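Local coordinates for protein mannan endo-1,4-beta-mannosidase (Bacillus subtilis, PDB 3CBW) that hydrolyses internal beta-1,4-mannosidic linkages in mannan, galactomannan and glucomannan, helping Bacillus subtilis to break down glucomannan, at residues N259-L264 with K269-T274; T25-L30 with Y242-G247; F182-T187 with S198-L203; S13-N18 with K206-M211. The protein carries 3 engineered substitutions. One frame throughout, in Å; residues are numbered along the deposited sequence.

All four contacts belong to one family 26 glycoside hydrolase TIM barrel. Interactions 1 and 2, centres about 13 Å apart, meet on neighbouring strands 271-278 and 245-252 of the parallel sheet. Interaction 4 has its centre about 12 Å from that of interaction 2, and they touch through a hydrogen bond between Asp-244 and Val-15. Interactions 3 and 4 share helix 194-214, about 19 Å between centres, against about 23 Å between centres for interactions 2 and 3. Along the chain interactions 4 and 2 interleave, interaction 3 falls between the halves of both, and interaction 1 comes last. The N-terminal segment is thus tied to the later part of the barrel; interactions 1 and 3 are local.

Interaction 1. Residues N259-L264 with K269-T274; sequences NGYDQL and KPFAFT
Tyr-261 sets the edge of its ring against one face of Phe-271, an edge-to-face pair with centroids 5.0 Å apart and planes at 82°. CD1 of Tyr-261 leads, 3.6 Å from CE2 of Phe-271 and offset toward that ring's rim. Phe-271 has its CG anti to the backbone N (chi1 173°), which places the ring where Tyr-261 meets its face and Leu-264 CB its edge, 4.0 Å from CD1 of Phe-271. An alanine in place of Phe-271 is likely to leave the Tyr-261 edge without its face and open a gap beside Leu-264. Tyr-261 OH bonds to the backbone N of Lys-300. Nearer solvent, by contrast, Gln-263 NE2 reaches back to Asn-259 OD1, 3.1 Å away, and neither side chain touches the strand segment. Helix 261-265 thus packs on strand 271-278 within the beta-alpha-beta unit begun by strand 245-252, the repeating element of a TIM barrel.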
loop_
_atom_site.group_PDB
_atom_site.type_symbol
_atom_site.label_atom_id
_atom_site.label_comp_id
_atom_site.label_asym_id
_atom_site.label_seq_id
_atom_site.Cartn_x
_atom_site.Cartn_y
_atom_site.Cartn_z
ATOM N N ASN A 259 3.137 1.689 17.490
ATOM C CA ASN A 259 4.588 1.618 17.496
ATOM C C ASN A 259 5.141 1.630 16.078
ATOM O O ASN A 259 4.602 0.958 15.194
ATOM C CB ASN A 259 4.992 0.326 18.223
ATOM C CG ASN A 259 6.488 0.128 18.322
ATOM O OD1 ASN A 259 7.148 -0.228 17.343
ATOM N ND2 ASN A 259 7.034 0.314 19.524
ATOM N N GLY A 260 6.207 2.397 15.858
ATOM C CA GLY A 260 6.967 2.285 14.612
ATOM C C GLY A 260 7.197 3.577 13.857
ATOM O O GLY A 260 8.032 3.634 12.954
ATOM N N TYR A 261 6.455 4.618 14.217
ATOM C CA TYR A 261 6.536 5.897 13.533
ATOM C C TYR A 261 7.935 6.514 13.625
ATOM O O TYR A 261 8.480 6.985 12.633
ATOM C CB TYR A 261 5.477 6.841 14.091
ATOM C CG TYR A 261 5.584 8.276 13.657
ATOM C CD1 TYR A 261 4.979 8.714 12.483
ATOM C CD2 TYR A 261 6.272 9.206 14.434
ATOM C CE1 TYR A 261 5.053 10.034 12.093
ATOM C CE2 TYR A 261 6.372 10.529 14.048
ATOM C CZ TYR A 261 5.757 10.932 12.876
ATOM O OH TYR A 261 5.811 12.236 12.487
ATOM N N ASP A 262 8.522 6.523 14.822
ATOM C CA ASP A 262 9.849 7.105 14.998
ATOM C C ASP A 262 10.890 6.380 14.149
ATOM O O ASP A 262 11.662 7.021 13.443
ATOM C CB ASP A 262 10.273 7.052 16.469
ATOM C CG ASP A 262 9.498 8.023 17.343
ATOM O OD1 ASP A 262 8.945 9.004 16.813
ATOM O OD2 ASP A 262 9.495 7.816 18.580
ATOM N N GLN A 263 10.883 5.050 14.232
ATOM C CA GLN A 263 11.804 4.165 13.488
ATOM C C GLN A 263 11.699 4.357 11.975
ATOM O O GLN A 263 12.707 4.384 11.264
ATOM C CB GLN A 263 11.531 2.675 13.793
ATOM C CG GLN A 263 11.642 2.207 15.243
ATOM C CD GLN A 263 10.290 2.135 15.932
ATOM O OE1 GLN A 263 9.662 3.167 16.210
ATOM N NE2 GLN A 263 9.836 0.916 16.219
ATOM N N LEU A 264 10.477 4.470 11.466
ATOM C CA LEU A 264 10.273 4.568 10.019
ATOM C C LEU A 264 10.544 5.964 9.478
ATOM O O LEU A 264 11.208 6.112 8.458
ATOM C CB LEU A 264 8.889 4.049 9.621
ATOM C CG LEU A 264 8.735 2.539 9.817
ATOM C CD1 LEU A 264 7.292 2.164 9.598
ATOM C CD2 LEU A 264 9.651 1.740 8.883
ATOM N N LYS A 269 12.229 8.873 4.552
ATOM C CA LYS A 269 11.259 8.695 3.477
ATOM C C LYS A 269 9.929 9.186 4.019
ATOM O O LYS A 269 9.686 9.077 5.227
ATOM C CB LYS A 269 11.108 7.213 3.111
ATOM C CG LYS A 269 12.374 6.535 2.601
ATOM C CD LYS A 269 12.706 6.925 1.174
ATOM C CE LYS A 269 13.948 6.200 0.680
ATOM N NZ LYS A 269 14.140 6.465 -0.789
ATOM N N PRO A 270 9.050 9.714 3.149
ATOM C CA PRO A 270 7.710 10.076 3.599
ATOM C C PRO A 270 7.029 8.871 4.245
ATOM O O PRO A 270 7.232 7.728 3.809
ATOM C CB PRO A 270 7.003 10.508 2.304
ATOM C CG PRO A 270 8.108 11.006 1.451
ATOM C CD PRO A 270 9.249 10.047 1.727
ATOM N N PHE A 271 6.211 9.147 5.260
ATOM C CA PHE A 271 5.564 8.137 6.087
ATOM C C PHE A 271 4.045 8.167 5.900
ATOM O O PHE A 271 3.452 9.242 5.828
ATOM C CB PHE A 271 5.900 8.397 7.570
ATOM C CG PHE A 271 5.151 7.508 8.522
ATOM C CD1 PHE A 271 5.673 6.281 8.908
ATOM C CD2 PHE A 271 3.890 7.874 8.993
ATOM C CE1 PHE A 271 4.945 5.452 9.751
ATOM C CE2 PHE A 271 3.160 7.043 9.821
ATOM C CZ PHE A 271 3.685 5.849 10.208
ATOM N N ALA A 272 3.429 6.989 5.854
ATOM C CA ALA A 272 1.975 6.886 5.759
ATOM C C ALA A 272 1.436 5.771 6.631
ATOM O O ALA A 272 2.169 4.844 6.992
ATOM C CB ALA A 272 1.563 6.650 4.315
ATOM N N PHE A 273 0.168 5.884 7.007
ATOM C CA PHE A 273 -0.563 4.749 7.569
ATOM C C PHE A 273 -1.179 3.967 6.421
ATOM O O PHE A 273 -2.247 4.301 5.903
ATOM C CB PHE A 273 -1.611 5.209 8.588
ATOM C CG PHE A 273 -1.007 5.529 9.926
ATOM C CD1 PHE A 273 -0.505 4.502 10.721
ATOM C CD2 PHE A 273 -0.856 6.830 10.359
ATOM C CE1 PHE A 273 0.106 4.765 11.935
ATOM C CE2 PHE A 273 -0.255 7.099 11.594
ATOM C CZ PHE A 273 0.236 6.060 12.367
ATOM N N THR A 274 -0.425 2.974 5.969
ATOM C CA THR A 274 -0.678 2.308 4.705
ATOM C C THR A 274 -1.876 1.361 4.745
ATOM O O THR A 274 -2.404 1.013 3.694
ATOM C CB THR A 274 0.602 1.616 4.231
ATOM O OG1 THR A 274 1.192 0.917 5.328
ATOM C CG2 THR A 274 1.595 2.649 3.726
#

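Interaction 2. Residues T25-L30 with Y242-G247; sequences TVMNWL and YVDIVG
Met-27 reaches from helix 21-32 to the start of strand 245-252, where it meets Asp-244 and Ile-245. Its CB points at the strand but is still 6.1 Å from CB of Asp-244. With CG anti to the backbone N (chi1 -174°), the gap shortens: CG of Met-27 is 5.0 Å from CB of Asp-244. The chain then bends at chi2 (64°) and lays SD against Asp-244, 3.8 Å from its CB. A further bend carries the terminal methyl past the sulfur, and CE settles 3.8 Å from the backbone O of Asp-244 and 4.0 Å from CG1 of Ile-245. Met-27 and Ile-245 run past one another in opposite directions. One turn on, Leu-30 adds a lighter touch, its CD1 4.3 Å from CD1 of Ile-245.

The aspartate offers the methionine only its methylene and backbone. Its buried carboxylate is engaged by two backbone amides, OD1 by N of Val-15 and OD2 by N of Trp-222, which would fix its rotation. Met-27 also rests on Ile-221 and Pro-270, at or just before the starts of the two strands flanking 245-252. Helix 21-32 therefore packs across the N-terminal ends of neighbouring parallel strands, the end of a TIM barrel opposite the one that carries the active site.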
loop_
_atom_site.group_PDB
_atom_site.type_symbol
_atom_site.label_atom_id
_atom_site.label_comp_id
_atom_site.label_asym_id
_atom_site.label_seq_id
_atom_site.Cartn_x
_atom_site.Cartn_y
_atom_site.Cartn_z
ATOM N N THR A 25 6.197 14.449 -10.297
ATOM C CA THR A 25 5.480 15.572 -9.708
ATOM C C THR A 25 4.694 15.142 -8.474
ATOM O O THR A 25 4.783 15.770 -7.421
ATOM C CB THR A 25 4.561 16.204 -10.745
ATOM O OG1 THR A 25 5.388 16.780 -11.760
ATOM C CG2 THR A 25 3.689 17.276 -10.127
ATOM N N VAL A 26 3.949 14.052 -8.598
ATOM C CA VAL A 26 3.154 13.555 -7.486
ATOM C C VAL A 26 4.051 13.169 -6.310
ATOM O O VAL A 26 3.727 13.477 -5.161
ATOM C CB VAL A 26 2.262 12.376 -7.934
ATOM C CG1 VAL A 26 1.706 11.590 -6.741
ATOM C CG2 VAL A 26 1.141 12.894 -8.821
ATOM N N MET A 27 5.183 12.518 -6.576
ATOM C CA MET A 27 6.051 12.113 -5.480
ATOM C C MET A 27 6.584 13.328 -4.718
ATOM O O MET A 27 6.591 13.344 -3.482
ATOM C CB MET A 27 7.220 11.261 -5.991
ATOM C CG MET A 27 8.067 10.684 -4.867
ATOM S SD MET A 27 7.183 9.493 -3.775
ATOM C CE MET A 27 7.527 10.229 -2.155
ATOM N N ASN A 28 7.058 14.340 -5.442
ATOM C CA ASN A 28 7.552 15.539 -4.787
ATOM C C ASN A 28 6.444 16.239 -4.000
ATOM O O ASN A 28 6.658 16.734 -2.884
ATOM C CB ASN A 28 8.184 16.498 -5.804
ATOM C CG ASN A 28 8.940 17.619 -5.131
ATOM O OD1 ASN A 28 9.715 17.378 -4.215
ATOM N ND2 ASN A 28 8.711 18.845 -5.571
ATOM N N TRP A 29 5.258 16.311 -4.593
ATOM C CA TRP A 29 4.106 16.911 -3.936
ATOM C C TRP A 29 3.743 16.164 -2.645
ATOM O O TRP A 29 3.559 16.778 -1.593
ATOM C CB TRP A 29 2.950 16.958 -4.928
ATOM C CG TRP A 29 1.694 17.599 -4.436
ATOM C CD1 TRP A 29 1.366 18.927 -4.490
ATOM C CD2 TRP A 29 0.571 16.932 -3.850
ATOM N NE1 TRP A 29 0.113 19.120 -3.964
ATOM C CE2 TRP A 29 -0.403 17.911 -3.581
ATOM C CE3 TRP A 29 0.284 15.589 -3.549
ATOM C CZ2 TRP A 29 -1.624 17.604 -2.983
ATOM C CZ3 TRP A 29 -0.931 15.280 -2.974
ATOM C CH2 TRP A 29 -1.873 16.283 -2.695
ATOM N N LEU A 30 3.670 14.836 -2.712
ATOM C CA LEU A 30 3.356 14.028 -1.527
ATOM C C LEU A 30 4.372 14.279 -0.408
ATOM O O LEU A 30 3.990 14.477 0.747
ATOM C CB LEU A 30 3.327 12.530 -1.873
ATOM C CG LEU A 30 2.123 12.019 -2.672
ATOM C CD1 LEU A 30 2.409 10.588 -3.117
ATOM C CD2 LEU A 30 0.826 12.082 -1.862
ATOM N N TYR A 242 15.066 1.394 -3.322
ATOM C CA TYR A 242 13.955 0.536 -3.716
ATOM C C TYR A 242 12.633 0.971 -3.112
ATOM O O TYR A 242 11.626 0.311 -3.361
ATOM C CB TYR A 242 14.215 -0.930 -3.333
ATOM C CG TYR A 242 15.608 -1.408 -3.681
ATOM C CD1 TYR A 242 16.007 -1.625 -5.004
ATOM C CD2 TYR A 242 16.570 -1.544 -2.681
ATOM C CE1 TYR A 242 17.312 -2.052 -5.297
ATOM C CE2 TYR A 242 17.856 -1.954 -2.965
ATOM C CZ TYR A 242 18.217 -2.195 -4.264
ATOM O OH TYR A 242 19.509 -2.600 -4.521
ATOM N N VAL A 243 12.631 2.045 -2.319
ATOM C CA VAL A 243 11.447 2.439 -1.546
ATOM C C VAL A 243 11.253 3.932 -1.640
ATOM O O VAL A 243 12.173 4.707 -1.367
ATOM C CB VAL A 243 11.600 2.055 -0.045
ATOM C CG1 VAL A 243 10.414 2.565 0.771
ATOM C CG2 VAL A 243 11.718 0.543 0.126
ATOM N N ASP A 244 10.044 4.339 -2.001
ATOM C CA ASP A 244 9.671 5.754 -2.017
ATOM C C ASP A 244 8.984 6.221 -0.732
ATOM O O ASP A 244 9.222 7.344 -0.270
ATOM C CB ASP A 244 8.751 6.045 -3.209
ATOM C CG ASP A 244 9.465 5.896 -4.530
ATOM O OD1 ASP A 244 10.472 6.604 -4.736
ATOM O OD2 ASP A 244 9.025 5.083 -5.371
ATOM N N ILE A 245 8.112 5.373 -0.181
ATOM C CA ILE A 245 7.284 5.713 0.980
ATOM C C ILE A 245 7.367 4.565 1.954
ATOM O O ILE A 245 7.308 3.404 1.548
ATOM C CB ILE A 245 5.796 5.959 0.564
ATOM C CG1 ILE A 245 5.691 7.202 -0.327
ATOM C CG2 ILE A 245 4.861 6.072 1.779
ATOM C CD1 ILE A 245 4.329 7.436 -0.955
ATOM N N VAL A 246 7.541 4.891 3.233
ATOM C CA VAL A 246 7.486 3.893 4.302
ATOM C C VAL A 246 6.185 4.066 5.068
ATOM O O VAL A 246 5.599 5.158 5.086
ATOM C CB VAL A 246 8.700 3.989 5.264
ATOM C CG1 VAL A 246 9.977 3.698 4.501
ATOM C CG2 VAL A 246 8.783 5.376 5.959
ATOM N N GLY A 247 5.713 3.013 5.716
ATOM C CA GLY A 247 4.487 3.179 6.463
ATOM C C GLY A 247 4.138 1.999 7.318
ATOM O O GLY A 247 4.814 0.978 7.293
#

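Interaction 3. Residues F182-T187 with S198-L203; sequences FWWGLT and SLYKQL
Leu-203 touches two consecutive tryptophans with one methyl, CD2, which lies 3.9 Å from CZ3 of Trp-183 and 4.0 Å from CB of Trp-184. One turn earlier on the helix, Tyr-200 runs alongside Trp-184, both side chains pointing the same way, with CE1 of the tyrosine 4.0 Å from CD1 of the indole. The rim of the Tyr-200 ring also meets the backbone O of Trp-184, which lies near the ring plane, 3.6 Å from CD1 of Tyr-200.

What sets up these groups is a type I turn from Phe-182 to Gly-185. With CG of both tryptophans between the backbone N and the carbonyl carbon (chi1 64° and 59°), the two indoles are brought together, CE3 of Trp-184 over one face of Trp-183, toward its rim. Phe-182 CB covers the centre of the Trp-184 ring. Farther out, hydrogen bonds pin the polar ends: Trp-184 NE1 to O of His-175, a residue that probably positions the catalytic nucleophile, Trp-183 NE1 to O of Leu-115, and Tyr-200 OH to O of Leu-174. The loop leading from strand 169-172 into helix 194-214 thus folds back onto that helix, while helix 131-138 packs against Leu-199 and Leu-203.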
loop_
_atom_site.group_PDB
_atom_site.type_symbol
_atom_site.label_atom_id
_atom_site.label_comp_id
_atom_site.label_asym_id
_atom_site.label_seq_id
_atom_site.Cartn_x
_atom_site.Cartn_y
_atom_site.Cartn_z
ATOM N N PHE A 182 1.531 -14.064 6.272
ATOM C CA PHE A 182 1.782 -14.224 4.830
ATOM C C PHE A 182 3.031 -15.056 4.563
ATOM O O PHE A 182 3.997 -15.013 5.322
ATOM C CB PHE A 182 1.931 -12.867 4.150
ATOM C CG PHE A 182 0.699 -11.997 4.223
ATOM C CD1 PHE A 182 -0.551 -12.489 3.847
ATOM C CD2 PHE A 182 0.805 -10.668 4.609
ATOM C CE1 PHE A 182 -1.689 -11.670 3.891
ATOM C CE2 PHE A 182 -0.317 -9.844 4.652
ATOM C CZ PHE A 182 -1.556 -10.346 4.287
ATOM N N TRP A 183 3.024 -15.779 3.448
ATOM C CA TRP A 183 4.136 -16.680 3.145
ATOM C C TRP A 183 5.487 -15.962 3.022
ATOM O O TRP A 183 6.535 -16.562 3.270
ATOM C CB TRP A 183 3.847 -17.507 1.891
ATOM C CG TRP A 183 3.697 -16.721 0.608
ATOM C CD1 TRP A 183 2.526 -16.305 0.038
ATOM C CD2 TRP A 183 4.747 -16.283 -0.274
ATOM N NE1 TRP A 183 2.775 -15.635 -1.142
ATOM C CE2 TRP A 183 4.125 -15.609 -1.358
ATOM C CE3 TRP A 183 6.144 -16.387 -0.258
ATOM C CZ2 TRP A 183 4.856 -15.024 -2.394
ATOM C CZ3 TRP A 183 6.874 -15.808 -1.310
ATOM C CH2 TRP A 183 6.220 -15.148 -2.357
ATOM N N TRP A 184 5.470 -14.687 2.634
ATOM C CA TRP A 184 6.709 -13.943 2.411
ATOM C C TRP A 184 7.319 -13.348 3.686
ATOM O O TRP A 184 8.406 -12.767 3.643
ATOM C CB TRP A 184 6.484 -12.844 1.373
ATOM C CG TRP A 184 5.408 -11.848 1.747
ATOM C CD1 TRP A 184 5.541 -10.753 2.572
ATOM C CD2 TRP A 184 4.059 -11.835 1.266
ATOM N NE1 TRP A 184 4.343 -10.083 2.643
ATOM C CE2 TRP A 184 3.420 -10.718 1.850
ATOM C CE3 TRP A 184 3.319 -12.679 0.419
ATOM C CZ2 TRP A 184 2.082 -10.403 1.594
ATOM C CZ3 TRP A 184 1.988 -12.380 0.183
ATOM C CH2 TRP A 184 1.381 -11.246 0.772
ATOM N N GLY A 185 6.614 -13.478 4.810
ATOM C CA GLY A 185 7.025 -12.846 6.070
ATOM C C GLY A 185 7.788 -13.774 7.009
ATOM O O GLY A 185 8.375 -14.775 6.590
ATOM N N LEU A 186 7.806 -13.423 8.291
ATOM C CA LEU A 186 8.403 -14.270 9.315
ATOM C C LEU A 186 7.555 -15.521 9.525
ATOM O O LEU A 186 6.401 -15.580 9.111
ATOM C CB LEU A 186 8.530 -13.497 10.631
ATOM C CG LEU A 186 9.607 -12.422 10.698
ATOM C CD1 LEU A 186 9.532 -11.716 12.048
ATOM C CD2 LEU A 186 10.990 -13.031 10.485
ATOM N N THR A 187 8.128 -16.511 10.200
ATOM C CA THR A 187 7.450 -17.796 10.356
ATOM C C THR A 187 6.892 -18.032 11.758
ATOM O O THR A 187 5.996 -18.857 11.944
ATOM C CB THR A 187 8.350 -18.973 9.956
ATOM O OG1 THR A 187 9.537 -18.964 10.754
ATOM C CG2 THR A 187 8.709 -18.882 8.466
ATOM N N SER A 198 17.067 -11.491 5.256
ATOM C CA SER A 198 17.866 -11.356 4.038
ATOM C C SER A 198 17.085 -11.785 2.798
ATOM O O SER A 198 17.101 -11.105 1.756
ATOM C CB SER A 198 19.142 -12.183 4.153
ATOM O OG SER A 198 19.874 -12.094 2.947
ATOM N N LEU A 199 16.404 -12.923 2.906
ATOM C CA LEU A 199 15.623 -13.441 1.792
ATOM C C LEU A 199 14.462 -12.513 1.421
ATOM O O LEU A 199 14.155 -12.343 0.233
ATOM C CB LEU A 199 15.117 -14.854 2.093
ATOM C CG LEU A 199 16.201 -15.929 2.270
ATOM C CD1 LEU A 199 15.567 -17.231 2.776
ATOM C CD2 LEU A 199 16.989 -16.175 0.980
ATOM N N TYR A 200 13.817 -11.924 2.424
ATOM C CA TYR A 200 12.766 -10.966 2.148
ATOM C C TYR A 200 13.302 -9.803 1.307
ATOM O O TYR A 200 12.678 -9.392 0.313
ATOM C CB TYR A 200 12.137 -10.412 3.430
ATOM C CG TYR A 200 11.163 -9.309 3.077
ATOM C CD1 TYR A 200 9.852 -9.616 2.731
ATOM C CD2 TYR A 200 11.573 -7.972 3.007
ATOM C CE1 TYR A 200 8.954 -8.620 2.345
ATOM C CE2 TYR A 200 10.689 -6.983 2.623
ATOM C CZ TYR A 200 9.383 -7.311 2.292
ATOM O OH TYR A 200 8.521 -6.306 1.927
ATOM N N LYS A 201 14.435 -9.245 1.723
ATOM C CA LYS A 201 15.014 -8.129 0.989
ATOM C C LYS A 201 15.298 -8.531 -0.449
ATOM O O LYS A 201 15.041 -7.752 -1.368
ATOM C CB LYS A 201 16.268 -7.592 1.672
ATOM C CG LYS A 201 16.005 -6.934 3.008
ATOM C CD LYS A 201 17.314 -6.521 3.623
ATOM C CE LYS A 201 17.171 -6.202 5.077
ATOM N NZ LYS A 201 18.515 -6.163 5.704
ATOM N N GLN A 202 15.809 -9.744 -0.646
ATOM C CA GLN A 202 16.051 -10.264 -1.988
ATOM C C GLN A 202 14.765 -10.360 -2.796
ATOM O O GLN A 202 14.745 -10.012 -3.976
ATOM C CB GLN A 202 16.737 -11.619 -1.901
ATOM C CG GLN A 202 18.152 -11.529 -1.370
ATOM C CD GLN A 202 18.772 -12.892 -1.145
ATOM O OE1 GLN A 202 18.816 -13.714 -2.051
ATOM N NE2 GLN A 202 19.240 -13.142 0.075
ATOM N N LEU A 203 13.684 -10.804 -2.163
ATOM C CA LEU A 203 12.405 -10.930 -2.850
ATOM C C LEU A 203 11.829 -9.568 -3.241
ATOM O O LEU A 203 11.327 -9.393 -4.356
ATOM C CB LEU A 203 11.418 -11.716 -1.980
ATOM C CG LEU A 203 10.034 -11.968 -2.590
ATOM C CD1 LEU A 203 10.105 -12.825 -3.859
ATOM C CD2 LEU A 203 9.127 -12.623 -1.562
#

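Interaction 4. Residues S13-N18 with K206-M211; sequences SPVNPN and KIYHYM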
loop_
_atom_site.group_PDB
_atom_site.type_symbol
_atom_site.label_atom_id
_atom_site.label_comp_id
_atom_site.label_asym_id
_atom_site.label_seq_id
_atom_site.Cartn_x
_atom_site.Cartn_y
_atom_site.Cartn_z
ATOM N N SER A 13 12.575 12.957 -5.433
ATOM C CA SER A 13 12.385 12.281 -6.712
ATOM C C SER A 13 12.110 10.812 -6.462
ATOM O O SER A 13 12.666 10.235 -5.532
ATOM C CB SER A 13 13.650 12.416 -7.573
ATOM O OG SER A 13 13.900 13.764 -7.914
ATOM N N PRO A 14 11.278 10.188 -7.313
ATOM C CA PRO A 14 11.077 8.744 -7.216
ATOM C C PRO A 14 12.403 7.981 -7.284
ATOM O O PRO A 14 13.367 8.438 -7.919
ATOM C CB PRO A 14 10.239 8.428 -8.459
ATOM C CG PRO A 14 9.510 9.685 -8.750
ATOM C CD PRO A 14 10.466 10.780 -8.400
ATOM N N VAL A 15 12.451 6.816 -6.648
ATOM C CA VAL A 15 13.645 5.985 -6.729
ATOM C C VAL A 15 13.910 5.491 -8.143
ATOM O O VAL A 15 15.069 5.317 -8.520
ATOM C CB VAL A 15 13.636 4.801 -5.736
ATOM C CG1 VAL A 15 13.632 5.328 -4.320
ATOM C CG2 VAL A 15 12.472 3.860 -5.982
ATOM N N ASN A 16 12.863 5.275 -8.932
ATOM C CA ASN A 16 13.049 4.884 -10.325
ATOM C C ASN A 16 13.555 6.089 -11.122
ATOM O O ASN A 16 12.826 7.069 -11.280
ATOM C CB ASN A 16 11.718 4.388 -10.880
ATOM C CG ASN A 16 11.781 4.067 -12.356
ATOM O OD1 ASN A 16 12.829 4.161 -12.988
ATOM N ND2 ASN A 16 10.666 3.637 -12.905
ATOM N N PRO A 17 14.799 6.018 -11.652
ATOM C CA PRO A 17 15.367 7.185 -12.339
ATOM C C PRO A 17 14.631 7.565 -13.623
ATOM O O PRO A 17 14.767 8.682 -14.098
ATOM C CB PRO A 17 16.810 6.751 -12.651
ATOM C CG PRO A 17 16.780 5.297 -12.680
ATOM C CD PRO A 17 15.733 4.877 -11.661
ATOM N N ASN A 18 13.854 6.640 -14.166
ATOM C CA ASN A 18 13.121 6.863 -15.405
ATOM C C ASN A 18 11.639 7.088 -15.177
ATOM O O ASN A 18 10.840 6.946 -16.096
ATOM C CB ASN A 18 13.370 5.696 -16.352
ATOM C CG ASN A 18 14.827 5.576 -16.726
ATOM O OD1 ASN A 18 15.473 4.561 -16.445
ATOM N ND2 ASN A 18 15.373 6.636 -17.293
ATOM N N LYS A 206 13.810 -8.359 -6.114
ATOM C CA LYS A 206 13.462 -9.129 -7.309
ATOM C C LYS A 206 12.196 -8.565 -7.956
ATOM O O LYS A 206 12.114 -8.400 -9.178
ATOM C CB LYS A 206 13.267 -10.587 -6.922
ATOM C CG LYS A 206 12.873 -11.517 -8.044
ATOM C CD LYS A 206 12.893 -12.953 -7.531
ATOM C CE LYS A 206 12.571 -13.940 -8.603
ATOM N NZ LYS A 206 13.754 -14.265 -9.451
ATOM N N ILE A 207 11.204 -8.243 -7.134
ATOM C CA ILE A 207 9.992 -7.641 -7.669
ATOM C C ILE A 207 10.277 -6.228 -8.198
ATOM O O ILE A 207 9.787 -5.853 -9.267
ATOM C CB ILE A 207 8.842 -7.656 -6.648
ATOM C CG1 ILE A 207 8.451 -9.109 -6.334
ATOM C CG2 ILE A 207 7.656 -6.824 -7.156
ATOM C CD1 ILE A 207 7.294 -9.257 -5.369
ATOM N N TYR A 208 11.061 -5.446 -7.457
ATOM C CA TYR A 208 11.438 -4.107 -7.922
ATOM C C TYR A 208 12.101 -4.194 -9.307
ATOM O O TYR A 208 11.744 -3.446 -10.222
ATOM C CB TYR A 208 12.353 -3.393 -6.913
ATOM C CG TYR A 208 12.774 -2.033 -7.423
ATOM C CD1 TYR A 208 12.021 -0.892 -7.147
ATOM C CD2 TYR A 208 13.907 -1.892 -8.240
ATOM C CE1 TYR A 208 12.395 0.357 -7.643
ATOM C CE2 TYR A 208 14.275 -0.649 -8.757
ATOM C CZ TYR A 208 13.519 0.469 -8.439
ATOM O OH TYR A 208 13.868 1.711 -8.940
ATOM N N HIS A 209 13.058 -5.107 -9.465
ATOM C CA HIS A 209 13.770 -5.229 -10.737
ATOM C C HIS A 209 12.897 -5.780 -11.840
ATOM O O HIS A 209 13.017 -5.339 -12.986
ATOM C CB HIS A 209 15.042 -6.054 -10.567
ATOM C CG HIS A 209 16.072 -5.354 -9.755
ATOM N ND1 HIS A 209 16.752 -5.955 -8.717
ATOM C CD2 HIS A 209 16.514 -4.078 -9.811
ATOM C CE1 HIS A 209 17.579 -5.078 -8.176
ATOM N NE2 HIS A 209 17.455 -3.932 -8.822
ATOM N N TYR A 210 12.001 -6.704 -11.518
ATOM C CA TYR A 210 11.095 -7.219 -12.526
ATOM C C TYR A 210 10.216 -6.086 -13.051
ATOM O O TYR A 210 10.066 -5.902 -14.263
ATOM C CB TYR A 210 10.226 -8.335 -11.946
ATOM C CG TYR A 210 9.464 -9.103 -12.995
ATOM C CD1 TYR A 210 9.969 -10.304 -13.489
ATOM C CD2 TYR A 210 8.246 -8.641 -13.500
ATOM C CE1 TYR A 210 9.297 -11.030 -14.453
ATOM C CE2 TYR A 210 7.551 -9.366 -14.482
ATOM C CZ TYR A 210 8.096 -10.565 -14.952
ATOM O OH TYR A 210 7.459 -11.325 -15.910
ATOM N N MET A 211 9.606 -5.327 -12.142
ATOM C CA MET A 211 8.676 -4.281 -12.563
ATOM C C MET A 211 9.388 -3.122 -13.248
ATOM O O MET A 211 8.926 -2.622 -14.264
ATOM C CB MET A 211 7.869 -3.769 -11.367
ATOM C CG MET A 211 6.930 -4.808 -10.739
ATOM S SD MET A 211 5.721 -5.661 -11.894
ATOM C CE MET A 211 5.342 -7.129 -10.838
#
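The Asx turn that begins at Asn-16, together with Val-15 before it, receives Tyr-208 from helix 194-214 of the TIM barrel. This joins the N-terminal loop ahead of helix 21-32 to a helix nearly two hundred residues later. Tyr-208 carries the helix side of the contact alone. With CG anti to the backbone N (chi1 178°), its ring extends outward from the helix, and the phenol end arrives at the loop. CE1 of Tyr-208 lies 3.9 Å from CG2 of Val-15, the two side chains crossing at a slant. The hydroxyl lies over the loop backbone, with OH of Tyr-208 3.6 Å from CA of Asn-16 and 3.8 Å from O of Val-15. No hydrogen bond joins the two segments, so the meeting is van der Waals packing.

Beyond the loop, the Tyr-208 ring also meets the ring of Trp-222 on strand 220-224, and CD2 of His-209, its neighbour on the helix, lies at its edge. The loop has its own anchors. Asn-16 ND2 bonds to OD1 of Asp-218, leaving the other amide atom for the turn. Both partners would hold the amide against rotation. OD1 of Asn-16 accepts from the backbone N of Asn-18 at 2.9 Å, the donor standing well above the carbonyl plane, 55° out of it.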